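Local atomic coordinates of alternansucrase (Leuconostoc mesenteroides, PDB entry 6HVG), a protein that belongs to glycoside hydrolase family 70, combining a calcium-bearing domain of the TIM-barrel type with short beta-hairpin repeats of the choline-binding kind. Residues A[1108-1113]-A[1155-1160]; A[1085-1090]-A[1116-1121]; A[211-216]-A[234-239]; A[204-209]-A[226-231]. All blocks are in the same frame, centred on the assembly; numbering follows the deposited sequence.

Overall arrangement
From the N terminus, segment 204-209 meets 226-231 in interaction 4, and 211-216 packs on 234-239 in interaction 3, each closing the connection between two hairpins. Their segments alternate along the chain, so the two contacts cross, and together they pack hairpin 205-209/212-216 against hairpin 226-229/235-238, with centres only about 5 Å apart. Far along the chain, the loop from 1085-1090 to 1116-1121 is closed by interaction 2. Interaction 1 opens inside that loop at 1108-1113 and closes at 1155-1160, at the end of barrel strand 1151-1156; these two also cross, and they touch through Tyr-1088 OH and Asp-1155 O. About 64 Å separates the centres of interactions 2 and 4.

Interaction 1: A[1108-1113]-A[1155-1160]; sequences NGYAFT and DWVPDQ. With CA (calcium ion), chain C.
Val-1157 touches two aromatic side chains of segment 1108-1113, one with each methyl. With CG1 anti to the backbone N (chi1 -176°), that methyl lies 3.7 Å from Phe-1112 CE2, while CG2 approaches Tyr-1110 CD1 more loosely at 4.2 Å. The Phe-1112 and Val-1157 side chains lie alongside one another, pointing opposite ways, and the carbonyl O of Val-1157 meets the phenylalanine ring at its edge, in plane, 3.6 Å from CZ. The polar part of the contact is at Tyr-1110, whose OH makes a weak hydrogen bond to Asp-1155 OD2 (2.5 Å), the ring and carboxylate planes standing 83° apart. The other carboxylate oxygen, OD1, is held in a salt bridge by Arg-619. A water joins the two backbones, donating to Tyr-1110 O (2.8 Å) and to Gln-1160 O, and lies over one face of Phe-1112 toward its rim. Further out, an Asx turn, in which Asn-1108 OD1 accepts from Tyr-1110 N, shapes the loop ahead of the tyrosine, and His-752 meets the Tyr-1110 ring nearly parallel. Asp-1159 OD1 binds the calcium ion at 2.2 Å, in a site it shares with water, Glu-575, Asp-581 and Asn-625. The contact joins a loop to the C-terminal end of parallel strand 1151-1156, as at the strand ends of a (beta/alpha)8 barrel, here the circularly permuted one of family 70.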
loop_
_atom_site.group_PDB
_atom_site.type_symbol
_atom_site.label_atom_id
_atom_site.label_comp_id
_atom_site.label_asym_id
_atom_site.label_seq_id
_atom_site.Cartn_x
_atom_site.Cartn_y
_atom_site.Cartn_z
ATOM N N ASN A 1108 -3.708 17.787 2.657
ATOM C CA ASN A 1108 -2.736 18.223 1.671
ATOM C C ASN A 1108 -3.335 18.612 0.336
ATOM O O ASN A 1108 -2.636 19.172 -0.530
ATOM C CB ASN A 1108 -1.615 17.199 1.494
ATOM C CG ASN A 1108 -2.097 15.901 0.921
ATOM O OD1 ASN A 1108 -3.084 15.866 0.200
ATOM N ND2 ASN A 1108 -1.372 14.831 1.198
ATOM N N GLY A 1109 -4.619 18.308 0.156
ATOM C CA GLY A 1109 -5.340 18.725 -1.058
ATOM C C GLY A 1109 -5.532 17.644 -2.093
ATOM O O GLY A 1109 -6.341 17.810 -2.996
ATOM N N TYR A 1110 -4.786 16.540 -1.969
ATOM C CA TYR A 1110 -4.982 15.385 -2.849
ATOM C C TYR A 1110 -6.259 14.613 -2.560
ATOM O O TYR A 1110 -6.729 13.886 -3.426
ATOM C CB TYR A 1110 -3.782 14.438 -2.816
ATOM C CG TYR A 1110 -2.635 14.951 -3.644
ATOM C CD1 TYR A 1110 -2.715 14.972 -5.035
ATOM C CD2 TYR A 1110 -1.501 15.465 -3.051
ATOM C CE1 TYR A 1110 -1.680 15.465 -5.807
ATOM C CE2 TYR A 1110 -0.465 15.958 -3.818
ATOM C CZ TYR A 1110 -0.555 15.956 -5.185
ATOM O OH TYR A 1110 0.488 16.465 -5.920
ATOM N N ALA A 1111 -6.823 14.780 -1.361
ATOM C CA ALA A 1111 -8.092 14.143 -1.002
ATOM C C ALA A 1111 -9.124 15.229 -0.767
ATOM O O ALA A 1111 -9.016 15.987 0.175
ATOM C CB ALA A 1111 -7.922 13.280 0.240
ATOM N N PHE A 1112 -10.142 15.267 -1.612
ATOM C CA PHE A 1112 -11.104 16.337 -1.584
ATOM C C PHE A 1112 -12.525 15.855 -1.823
ATOM O O PHE A 1112 -12.749 14.847 -2.462
ATOM C CB PHE A 1112 -10.756 17.380 -2.652
ATOM C CG PHE A 1112 -10.381 16.791 -3.983
ATOM C CD1 PHE A 1112 -11.362 16.453 -4.902
ATOM C CD2 PHE A 1112 -9.046 16.594 -4.311
ATOM C CE1 PHE A 1112 -11.028 15.896 -6.112
ATOM C CE2 PHE A 1112 -8.694 16.047 -5.530
ATOM C CZ PHE A 1112 -9.693 15.697 -6.435
ATOM N N THR A 1113 -13.480 16.616 -1.299
ATOM C CA THR A 1113 -14.908 16.394 -1.519
ATOM C C THR A 1113 -15.439 17.194 -2.711
ATOM O O THR A 1113 -16.234 16.685 -3.484
ATOM C CB THR A 1113 -15.711 16.837 -0.281
ATOM O OG1 THR A 1113 -15.240 18.134 0.139
ATOM C CG2 THR A 1113 -15.546 15.808 0.850
ATOM N N ASP A 1155 -2.453 21.319 -10.143
ATOM C CA ASP A 1155 -2.472 19.857 -10.003
ATOM C C ASP A 1155 -3.844 19.338 -10.438
ATOM O O ASP A 1155 -4.839 19.563 -9.768
ATOM C CB ASP A 1155 -2.159 19.420 -8.560
ATOM C CG ASP A 1155 -1.260 18.188 -8.500
ATOM O OD1 ASP A 1155 -1.400 17.301 -9.343
ATOM O OD2 ASP A 1155 -0.401 18.099 -7.612
ATOM N N TRP A 1156 -3.884 18.667 -11.580
ATOM C CA TRP A 1156 -5.124 18.101 -12.131
ATOM C C TRP A 1156 -5.266 16.654 -11.635
ATOM O O TRP A 1156 -4.451 15.773 -11.974
ATOM C CB TRP A 1156 -5.045 18.137 -13.654
ATOM C CG TRP A 1156 -6.304 17.976 -14.404
ATOM C CD1 TRP A 1156 -7.496 18.568 -14.134
ATOM C CD2 TRP A 1156 -6.496 17.217 -15.615
ATOM N NE1 TRP A 1156 -8.429 18.215 -15.088
ATOM C CE2 TRP A 1156 -7.834 17.391 -16.010
ATOM C CE3 TRP A 1156 -5.666 16.424 -16.404
ATOM C CZ2 TRP A 1156 -8.359 16.804 -17.163
ATOM C CZ3 TRP A 1156 -6.198 15.832 -17.564
ATOM C CH2 TRP A 1156 -7.525 16.025 -17.923
ATOM N N VAL A 1157 -6.305 16.421 -10.835
ATOM C CA VAL A 1157 -6.472 15.173 -10.089
ATOM C C VAL A 1157 -7.764 14.462 -10.465
ATOM O O VAL A 1157 -8.683 14.411 -9.690
ATOM C CB VAL A 1157 -6.426 15.457 -8.569
ATOM C CG1 VAL A 1157 -6.501 14.164 -7.774
ATOM C CG2 VAL A 1157 -5.144 16.193 -8.227
ATOM N N PRO A 1158 -7.823 13.880 -11.657
ATOM C CA PRO A 1158 -9.052 13.264 -12.142
ATOM C C PRO A 1158 -9.376 11.845 -11.650
ATOM O O PRO A 1158 -10.498 11.385 -11.881
ATOM C CB PRO A 1158 -8.833 13.246 -13.659
ATOM C CG PRO A 1158 -7.373 13.090 -13.808
ATOM C CD PRO A 1158 -6.781 13.893 -12.696
ATOM N N ASP A 1159 -8.437 11.153 -10.998
ATOM C CA ASP A 1159 -8.641 9.744 -10.642
ATOM C C ASP A 1159 -9.714 9.505 -9.572
ATOM O O ASP A 1159 -10.456 8.527 -9.662
ATOM C CB ASP A 1159 -7.345 9.083 -10.199
ATOM C CG ASP A 1159 -7.537 7.607 -9.821
ATOM O OD1 ASP A 1159 -7.889 6.783 -10.678
ATOM O OD2 ASP A 1159 -7.366 7.272 -8.631
ATOM N N GLN A 1160 -9.800 10.354 -8.550
ATOM C CA GLN A 1160 -10.717 10.068 -7.444
ATOM C C GLN A 1160 -11.269 11.282 -6.719
ATOM O O GLN A 1160 -10.832 12.408 -6.932
ATOM C CB GLN A 1160 -10.066 9.096 -6.421
ATOM C CG GLN A 1160 -9.052 9.703 -5.464
ATOM C CD GLN A 1160 -7.734 10.080 -6.121
ATOM O OE1 GLN A 1160 -7.188 9.302 -6.915
ATOM N NE2 GLN A 1160 -7.198 11.256 -5.779
HETATM CA CA CA C . -8.873 5.041 -11.546
HETATM O O HOH W 1 -9.235 13.217 -4.445
HETATM O O HOH W 2 -10.075 6.980 -12.188
#

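Interaction 2: A[1085-1090]-A[1116-1121]; sequences APQYRS and YDLGFN
Tyr-1088 and Leu-1118 bring the two backbones nearest, with CA atoms 4.7 Å apart, and beside them Arg-1089 N donates to Asp-1117 O (2.9 Å) while Leu-1118 CA makes a C-H...O contact with Gln-1087 O. Arg-1089 and Asp-1117 form a salt bridge. A bend in the arginine chain (chi3 -45°) turns NE toward the aspartate, and NE donates almost straight to OD2 at 2.7 Å. That oxygen lies in the guanidinium plane but is approached from above the carboxylate plane, since the two groups are turned 71° apart. A second, weak bond runs from Arg-1089 NH2 to Asp-1117 OD1 (3.0 Å), and NH2 also donates to Asn-1128 O. In the family 70 barrel domain, segment 1085-1090 follows parallel strand 1081-1083 and ends in a weakly bonded strand, whereas segment 1116-1121 is loop ahead of helix 1135-1147. Asp-1117 OD1 also accepts from Gly-1119 N (3.1 Å), an Asx turn, and from Phe-1120 N (3.2 Å), which extends it to an Asx motif. On the apolar flank, Leu-1118 CD2 packs on Gln-1087 CB at 3.6 Å, and its CD1 reaches Tyr-1088 CD1. Tyr-1088 OH hydrogen-bonds to the backbone O of Asp-1155.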
loop_
_atom_site.group_PDB
_atom_site.type_symbol
_atom_site.label_atom_id
_atom_site.label_comp_id
_atom_site.label_asym_id
_atom_site.label_seq_id
_atom_site.Cartn_x
_atom_site.Cartn_y
_atom_site.Cartn_z
ATOM N N ALA A 1085 0.818 23.113 -4.790
ATOM C CA ALA A 1085 0.043 21.995 -4.288
ATOM C C ALA A 1085 -1.375 22.026 -4.868
ATOM O O ALA A 1085 -1.820 23.068 -5.369
ATOM C CB ALA A 1085 -0.024 22.044 -2.779
ATOM N N PRO A 1086 -2.075 20.875 -4.839
ATOM C CA PRO A 1086 -3.476 20.849 -5.240
ATOM C C PRO A 1086 -4.303 21.666 -4.273
ATOM O O PRO A 1086 -4.222 21.455 -3.054
ATOM C CB PRO A 1086 -3.848 19.375 -5.138
ATOM C CG PRO A 1086 -2.862 18.809 -4.165
ATOM C CD PRO A 1086 -1.594 19.535 -4.480
ATOM N N GLN A 1087 -5.087 22.599 -4.810
ATOM C CA GLN A 1087 -5.729 23.631 -3.992
ATOM C C GLN A 1087 -7.141 23.283 -3.544
ATOM O O GLN A 1087 -7.865 24.144 -3.012
ATOM C CB GLN A 1087 -5.770 24.936 -4.768
ATOM C CG GLN A 1087 -4.399 25.465 -5.128
ATOM C CD GLN A 1087 -3.609 25.834 -3.909
ATOM O OE1 GLN A 1087 -4.087 26.593 -3.077
ATOM N NE2 GLN A 1087 -2.392 25.306 -3.796
ATOM N N TYR A 1088 -7.521 22.018 -3.696
ATOM C CA TYR A 1088 -8.920 21.613 -3.517
ATOM C C TYR A 1088 -9.200 21.405 -2.038
ATOM O O TYR A 1088 -8.311 21.030 -1.287
ATOM C CB TYR A 1088 -9.174 20.368 -4.340
ATOM C CG TYR A 1088 -8.522 20.509 -5.698
ATOM C CD1 TYR A 1088 -9.027 21.389 -6.637
ATOM C CD2 TYR A 1088 -7.361 19.814 -6.019
ATOM C CE1 TYR A 1088 -8.423 21.550 -7.858
ATOM C CE2 TYR A 1088 -6.761 19.965 -7.247
ATOM C CZ TYR A 1088 -7.299 20.843 -8.160
ATOM O OH TYR A 1088 -6.710 21.044 -9.386
ATOM N N ARG A 1089 -10.418 21.687 -1.609
ATOM C CA ARG A 1089 -10.750 21.596 -0.180
ATOM C C ARG A 1089 -10.646 20.167 0.345
ATOM O O ARG A 1089 -11.295 19.256 -0.193
ATOM C CB ARG A 1089 -12.161 22.105 0.110
ATOM C CG ARG A 1089 -12.523 21.937 1.579
ATOM C CD ARG A 1089 -13.730 22.741 1.979
ATOM N NE ARG A 1089 -13.698 24.103 1.452
ATOM C CZ ARG A 1089 -12.889 25.070 1.880
ATOM N NH1 ARG A 1089 -12.014 24.860 2.859
ATOM N NH2 ARG A 1089 -12.979 26.274 1.348
ATOM N N SER A 1090 -9.877 19.998 1.419
ATOM C CA SER A 1090 -9.660 18.681 1.989
ATOM C C SER A 1090 -10.946 18.076 2.546
ATOM O O SER A 1090 -11.790 18.783 3.124
ATOM C CB SER A 1090 -8.621 18.731 3.092
ATOM O OG SER A 1090 -8.544 17.485 3.773
ATOM N N TYR A 1116 -14.146 21.937 -7.140
ATOM C CA TYR A 1116 -14.127 23.323 -7.544
ATOM C C TYR A 1116 -13.957 24.312 -6.387
ATOM O O TYR A 1116 -13.803 25.514 -6.633
ATOM C CB TYR A 1116 -15.402 23.650 -8.293
ATOM C CG TYR A 1116 -15.508 22.993 -9.641
ATOM C CD1 TYR A 1116 -15.971 21.700 -9.760
ATOM C CD2 TYR A 1116 -15.195 23.692 -10.800
ATOM C CE1 TYR A 1116 -16.091 21.093 -10.994
ATOM C CE2 TYR A 1116 -15.318 23.103 -12.044
ATOM C CZ TYR A 1116 -15.767 21.798 -12.132
ATOM O OH TYR A 1116 -15.872 21.211 -13.369
ATOM N N ASP A 1117 -14.005 23.834 -5.143
ATOM C CA ASP A 1117 -13.787 24.688 -3.971
ATOM C C ASP A 1117 -12.293 24.772 -3.689
ATOM O O ASP A 1117 -11.693 23.836 -3.148
ATOM C CB ASP A 1117 -14.514 24.114 -2.764
ATOM C CG ASP A 1117 -14.510 25.035 -1.568
ATOM O OD1 ASP A 1117 -13.728 25.985 -1.545
ATOM O OD2 ASP A 1117 -15.279 24.796 -0.616
ATOM N N LEU A 1118 -11.691 25.910 -4.039
ATOM C CA LEU A 1118 -10.258 26.147 -3.825
ATOM C C LEU A 1118 -9.974 27.125 -2.655
ATOM O O LEU A 1118 -8.890 27.706 -2.559
ATOM C CB LEU A 1118 -9.636 26.655 -5.120
ATOM C CG LEU A 1118 -9.380 25.557 -6.183
ATOM C CD1 LEU A 1118 -10.635 25.198 -6.962
ATOM C CD2 LEU A 1118 -8.275 25.958 -7.149
ATOM N N GLY A 1119 -10.942 27.260 -1.753
ATOM C CA GLY A 1119 -10.773 28.065 -0.553
ATOM C C GLY A 1119 -11.803 29.175 -0.382
ATOM O O GLY A 1119 -11.538 30.150 0.315
ATOM N N PHE A 1120 -13.001 28.991 -0.940
ATOM C CA PHE A 1120 -14.033 30.013 -0.834
ATOM C C PHE A 1120 -14.600 30.108 0.567
ATOM O O PHE A 1120 -14.503 29.172 1.351
ATOM C CB PHE A 1120 -15.180 29.754 -1.803
ATOM C CG PHE A 1120 -14.780 29.798 -3.252
ATOM C CD1 PHE A 1120 -14.653 28.632 -3.972
ATOM C CD2 PHE A 1120 -14.540 31.008 -3.899
ATOM C CE1 PHE A 1120 -14.300 28.657 -5.307
ATOM C CE2 PHE A 1120 -14.185 31.043 -5.240
ATOM C CZ PHE A 1120 -14.056 29.859 -5.942
ATOM N N ASN A 1121 -15.191 31.257 0.870
ATOM C CA ASN A 1121 -15.836 31.476 2.150
ATOM C C ASN A 1121 -17.066 30.570 2.348
ATOM O O ASN A 1121 -17.709 30.151 1.383
ATOM C CB ASN A 1121 -16.264 32.944 2.272
ATOM C CG ASN A 1121 -15.087 33.914 2.369
ATOM O OD1 ASN A 1121 -13.917 33.520 2.466
ATOM N ND2 ASN A 1121 -15.412 35.190 2.370
#

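Interaction 3: A[211-216]-A[234-239]; sequences GKAQGY and QTYYFD
Gly-215 lies on the ring of Phe-238, and this meeting of backbone and aromatic face carries most of the contact. The glycine N stands 3.3 Å above the ring plane, offset toward the rim, with CZ its nearest ring atom. Gly-215 CA comes to 3.4 Å from Phe-238 CE1, and because glycine carries no CB, which would point at the ring, the ring can lie directly against the strand. The ring extends back along the strand as far as the preceding residues, with CE2 3.6 Å from Ala-213 O and CZ 3.8 Å from Gln-214 C.

Contacts between apolar side chains are fewer and longer. Ala-213 CB faces the opposing strand and touches both of its inward aromatics, Tyr-236 CE2 at 4.1 Å and Phe-238 CE2 at 4.3 Å. Val-206 of the adjoining strand touches both rings as well, and Val-228 adds to the packing on Phe-238.

No hydrogen bond links the two segments; each strand is paired with its hairpin partner, for example Gln-214 with Asp-207 and Tyr-236 with Val-228, while Gly-215 also bonds to Leu-223. The axes of strands 212-216 and 235-238 cross at 88° with a closest approach of 7.7 Å. Two-stranded hairpins following one another nearly at right angles, with aromatic and small residues packed between them, are consistent with the beta-solenoid build of choline-binding repeats.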
loop_
_atom_site.group_PDB
_atom_site.type_symbol
_atom_site.label_atom_id
_atom_site.label_comp_id
_atom_site.label_asym_id
_atom_site.label_seq_id
_atom_site.Cartn_x
_atom_site.Cartn_y
_atom_site.Cartn_z
ATOM N N GLY A 211 34.026 -26.293 37.457
ATOM C CA GLY A 211 33.538 -27.572 36.910
ATOM C C GLY A 211 32.098 -27.645 36.392
ATOM O O GLY A 211 31.673 -28.656 35.840
ATOM N N LYS A 212 31.325 -26.587 36.563
ATOM C CA LYS A 212 29.895 -26.724 36.458
ATOM C C LYS A 212 29.247 -25.710 35.570
ATOM O O LYS A 212 29.721 -24.595 35.437
ATOM C CB LYS A 212 29.309 -26.668 37.859
ATOM C CG LYS A 212 29.663 -27.918 38.636
ATOM C CD LYS A 212 29.606 -27.718 40.126
ATOM C CE LYS A 212 30.013 -29.001 40.793
ATOM N NZ LYS A 212 30.113 -28.799 42.257
ATOM N N ALA A 213 28.143 -26.128 34.972
ATOM C CA ALA A 213 27.380 -25.264 34.080
ATOM C C ALA A 213 26.526 -24.297 34.881
ATOM O O ALA A 213 25.909 -24.679 35.866
ATOM C CB ALA A 213 26.503 -26.090 33.146
ATOM N N GLN A 214 26.509 -23.046 34.443
ATOM C CA GLN A 214 25.768 -21.992 35.105
ATOM C C GLN A 214 25.186 -21.096 34.004
ATOM O O GLN A 214 25.893 -20.694 33.087
ATOM C CB GLN A 214 26.681 -21.211 36.092
ATOM C CG GLN A 214 27.116 -22.019 37.324
ATOM C CD GLN A 214 28.097 -21.283 38.258
ATOM O OE1 GLN A 214 28.349 -20.076 38.117
ATOM N NE2 GLN A 214 28.650 -22.013 39.222
ATOM N N GLY A 215 23.883 -20.826 34.082
ATOM C CA GLY A 215 23.183 -20.030 33.074
ATOM C C GLY A 215 23.373 -18.562 33.354
ATOM O O GLY A 215 23.647 -18.188 34.483
ATOM N N TYR A 216 23.254 -17.732 32.326
ATOM C CA TYR A 216 23.398 -16.283 32.492
ATOM C C TYR A 216 22.475 -15.562 31.558
ATOM O O TYR A 216 22.207 -16.037 30.466
ATOM C CB TYR A 216 24.845 -15.822 32.255
ATOM C CG TYR A 216 25.796 -16.383 33.273
ATOM C CD1 TYR A 216 26.463 -17.575 33.036
ATOM C CD2 TYR A 216 25.993 -15.746 34.497
ATOM C CE1 TYR A 216 27.320 -18.113 33.983
ATOM C CE2 TYR A 216 26.841 -16.273 35.451
ATOM C CZ TYR A 216 27.505 -17.459 35.189
ATOM O OH TYR A 216 28.346 -17.998 36.120
ATOM N N GLN A 234 21.566 -25.900 22.524
ATOM C CA GLN A 234 21.198 -26.830 23.588
ATOM C C GLN A 234 20.517 -26.086 24.751
ATOM O O GLN A 234 20.787 -24.902 24.992
ATOM C CB GLN A 234 22.435 -27.563 24.107
ATOM C CG GLN A 234 23.115 -28.501 23.111
ATOM C CD GLN A 234 24.503 -28.946 23.583
ATOM O OE1 GLN A 234 24.810 -30.135 23.654
ATOM N NE2 GLN A 234 25.345 -27.978 23.914
ATOM N N THR A 235 19.653 -26.799 25.471
ATOM C CA THR A 235 18.851 -26.215 26.538
ATOM C C THR A 235 19.104 -26.879 27.895
ATOM O O THR A 235 19.084 -28.113 28.025
ATOM C CB THR A 235 17.349 -26.344 26.213
ATOM O OG1 THR A 235 17.066 -25.661 24.993
ATOM C CG2 THR A 235 16.497 -25.749 27.302
ATOM N N TYR A 236 19.290 -26.028 28.907
ATOM C CA TYR A 236 19.443 -26.456 30.300
ATOM C C TYR A 236 18.298 -25.901 31.126
ATOM O O TYR A 236 17.744 -24.868 30.762
ATOM C CB TYR A 236 20.716 -25.898 30.907
ATOM C CG TYR A 236 21.989 -26.382 30.283
ATOM C CD1 TYR A 236 22.433 -25.871 29.077
ATOM C CD2 TYR A 236 22.774 -27.315 30.927
ATOM C CE1 TYR A 236 23.616 -26.294 28.514
ATOM C CE2 TYR A 236 23.947 -27.754 30.368
ATOM C CZ TYR A 236 24.370 -27.232 29.169
ATOM O OH TYR A 236 25.553 -27.662 28.630
ATOM N N TYR A 237 17.977 -26.525 32.258
ATOM C CA TYR A 237 17.130 -25.847 33.225
ATOM C C TYR A 237 17.861 -25.756 34.526
ATOM O O TYR A 237 18.216 -26.786 35.096
ATOM C CB TYR A 237 15.805 -26.557 33.437
ATOM C CG TYR A 237 14.896 -25.749 34.348
ATOM C CD1 TYR A 237 14.194 -24.650 33.868
ATOM C CD2 TYR A 237 14.780 -26.052 35.694
ATOM C CE1 TYR A 237 13.372 -23.897 34.694
ATOM C CE2 TYR A 237 13.967 -25.308 36.529
ATOM C CZ TYR A 237 13.269 -24.233 36.028
ATOM O OH TYR A 237 12.468 -23.495 36.853
ATOM N N PHE A 238 18.073 -24.530 34.994
ATOM C CA PHE A 238 18.772 -24.298 36.250
ATOM C C PHE A 238 17.775 -24.085 37.378
ATOM O O PHE A 238 16.810 -23.351 37.223
ATOM C CB PHE A 238 19.702 -23.108 36.107
ATOM C CG PHE A 238 20.711 -23.284 35.009
ATOM C CD1 PHE A 238 20.499 -22.718 33.753
ATOM C CD2 PHE A 238 21.855 -24.059 35.214
ATOM C CE1 PHE A 238 21.426 -22.892 32.736
ATOM C CE2 PHE A 238 22.768 -24.241 34.199
ATOM C CZ PHE A 238 22.559 -23.655 32.955
ATOM N N ASP A 239 18.031 -24.728 38.514
ATOM C CA ASP A 239 17.100 -24.748 39.652
ATOM C C ASP A 239 17.277 -23.559 40.604
ATOM O O ASP A 239 17.840 -22.531 40.217
ATOM C CB ASP A 239 17.241 -26.084 40.416
ATOM C CG ASP A 239 18.607 -26.263 41.071
ATOM O OD1 ASP A 239 19.107 -27.407 41.088
ATOM O OD2 ASP A 239 19.184 -25.278 41.562
#

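Interaction 4: A[204-209]-A[226-231]; sequences SNVDIV and SYVADS
Asn-205 and Ser-231 join the start of one beta-hairpin to the turn of the next, as between successive hairpins of choline-binding-type repeats. Strands 205-209 and 226-229 run at 84° to each other, so they meet over a short length. The tight part centres on the buried Asn-205. Its OD1 accepts a weak bond from Ser-231 N (2.8 Å) and another weak one from its own neighbour, Val-206 N, and it also lies beside Asp-230 CA. Phe-185 of strand 185-188 is packed against this asparagine. Next to it Val-206 CG2 rests on Asp-230 CB at 3.9 Å, the two side chains crossing obliquely. The Asp-230 carboxylate is engaged by its own turn, OD1 accepting from Gln-234 N.

Toward strand 226-229 the contact is apolar, without hydrogen bonds. Here Val-228, itself buried, offers CG1, anti to the backbone N (chi1 -163°), to Ser-204 CB at 3.9 Å, whereas its CB is 4.3 Å from Val-206 CG2. The looser, solvent side is formed by Ser-204, which is partly exposed, by Ala-229, whose CB points away from the other strand, and by Ser-231.

Although exposed, Ser-231 has its hydroxyl engaged: besides a weak bond with Tyr-194 OH, the OG accepts from Asn-205 ND2 at 2.7 Å, lying 32° out of the amide plane.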
loop_
_atom_site.group_PDB
_atom_site.type_symbol
_atom_site.label_atom_id
_atom_site.label_comp_id
_atom_site.label_asym_id
_atom_site.label_seq_id
_atom_site.Cartn_x
_atom_site.Cartn_y
_atom_site.Cartn_z
ATOM N N SER A 204 21.985 -14.107 26.460
ATOM C CA SER A 204 22.018 -15.255 27.355
ATOM C C SER A 204 22.886 -16.388 26.853
ATOM O O SER A 204 22.885 -16.723 25.677
ATOM C CB SER A 204 20.608 -15.820 27.546
ATOM O OG SER A 204 19.788 -14.886 28.206
ATOM N N ASN A 205 23.592 -17.015 27.776
ATOM C CA ASN A 205 24.331 -18.212 27.469
ATOM C C ASN A 205 24.633 -18.994 28.737
ATOM O O ASN A 205 24.372 -18.538 29.856
ATOM C CB ASN A 205 25.642 -17.849 26.740
ATOM C CG ASN A 205 26.049 -18.879 25.707
ATOM O OD1 ASN A 205 25.418 -19.910 25.546
ATOM N ND2 ASN A 205 27.120 -18.592 25.000
ATOM N N VAL A 206 25.198 -20.176 28.532
ATOM C CA VAL A 206 25.650 -21.038 29.591
ATOM C C VAL A 206 27.158 -21.124 29.487
ATOM O O VAL A 206 27.690 -21.410 28.421
ATOM C CB VAL A 206 25.056 -22.438 29.415
ATOM C CG1 VAL A 206 25.439 -23.327 30.574
ATOM C CG2 VAL A 206 23.549 -22.344 29.276
ATOM N N ASP A 207 27.846 -20.859 30.589
ATOM C CA ASP A 207 29.278 -21.000 30.655
ATOM C C ASP A 207 29.586 -22.165 31.590
ATOM O O ASP A 207 28.935 -22.326 32.629
ATOM C CB ASP A 207 29.886 -19.697 31.193
ATOM C CG ASP A 207 31.370 -19.531 30.851
ATOM O OD1 ASP A 207 31.990 -20.450 30.280
ATOM O OD2 ASP A 207 31.930 -18.460 31.168
ATOM N N ILE A 208 30.565 -22.991 31.233
ATOM C CA ILE A 208 31.112 -23.949 32.193
ATOM C C ILE A 208 32.066 -23.117 33.042
ATOM O O ILE A 208 33.057 -22.575 32.526
ATOM C CB ILE A 208 31.849 -25.140 31.535
ATOM C CG1 ILE A 208 31.027 -25.789 30.404
ATOM C CG2 ILE A 208 32.186 -26.192 32.561
ATOM C CD1 ILE A 208 29.625 -26.212 30.759
ATOM N N VAL A 209 31.707 -22.935 34.312
ATOM C CA VAL A 209 32.499 -22.131 35.247
ATOM C C VAL A 209 33.068 -23.078 36.250
ATOM O O VAL A 209 32.337 -23.838 36.856
ATOM C CB VAL A 209 31.658 -21.063 35.982
ATOM C CG1 VAL A 209 32.560 -20.091 36.719
ATOM C CG2 VAL A 209 30.744 -20.313 34.999
ATOM N N SER A 226 15.158 -21.169 35.778
ATOM C CA SER A 226 14.908 -20.686 34.439
ATOM C C SER A 226 15.524 -21.604 33.391
ATOM O O SER A 226 16.506 -22.272 33.633
ATOM C CB SER A 226 15.492 -19.291 34.302
ATOM O OG SER A 226 15.653 -18.952 32.950
ATOM N N TYR A 227 14.913 -21.634 32.216
ATOM C CA TYR A 227 15.476 -22.296 31.043
ATOM C C TYR A 227 16.470 -21.342 30.406
ATOM O O TYR A 227 16.244 -20.129 30.384
ATOM C CB TYR A 227 14.387 -22.602 30.006
ATOM C CG TYR A 227 13.481 -23.763 30.336
ATOM C CD1 TYR A 227 13.939 -25.077 30.246
ATOM C CD2 TYR A 227 12.150 -23.560 30.691
ATOM C CE1 TYR A 227 13.110 -26.157 30.527
ATOM C CE2 TYR A 227 11.312 -24.631 30.958
ATOM C CZ TYR A 227 11.802 -25.926 30.881
ATOM O OH TYR A 227 11.000 -26.987 31.152
ATOM N N VAL A 228 17.566 -21.886 29.893
ATOM C CA VAL A 228 18.454 -21.131 28.999
ATOM C C VAL A 228 18.964 -22.005 27.862
ATOM O O VAL A 228 19.310 -23.180 28.059
ATOM C CB VAL A 228 19.685 -20.552 29.714
ATOM C CG1 VAL A 228 20.314 -19.462 28.857
ATOM C CG2 VAL A 228 19.305 -20.001 31.072
ATOM N N ALA A 229 19.011 -21.421 26.670
ATOM C CA ALA A 229 19.601 -22.096 25.529
ATOM C C ALA A 229 20.989 -21.538 25.380
ATOM O O ALA A 229 21.170 -20.322 25.507
ATOM C CB ALA A 229 18.790 -21.844 24.268
ATOM N N ASP A 230 21.967 -22.414 25.129
ATOM C CA ASP A 230 23.342 -21.966 24.920
ATOM C C ASP A 230 23.621 -21.649 23.440
ATOM O O ASP A 230 22.721 -21.721 22.599
ATOM C CB ASP A 230 24.349 -22.953 25.530
ATOM C CG ASP A 230 24.536 -24.224 24.710
ATOM O OD1 ASP A 230 24.042 -24.306 23.564
ATOM O OD2 ASP A 230 25.192 -25.161 25.228
ATOM N N SER A 231 24.857 -21.263 23.143
ATOM C CA SER A 231 25.279 -20.905 21.787
ATOM C C SER A 231 24.971 -21.987 20.749
ATOM O O SER A 231 24.522 -21.680 19.658
ATOM C CB SER A 231 26.787 -20.598 21.770
ATOM O OG SER A 231 27.080 -19.365 22.411
#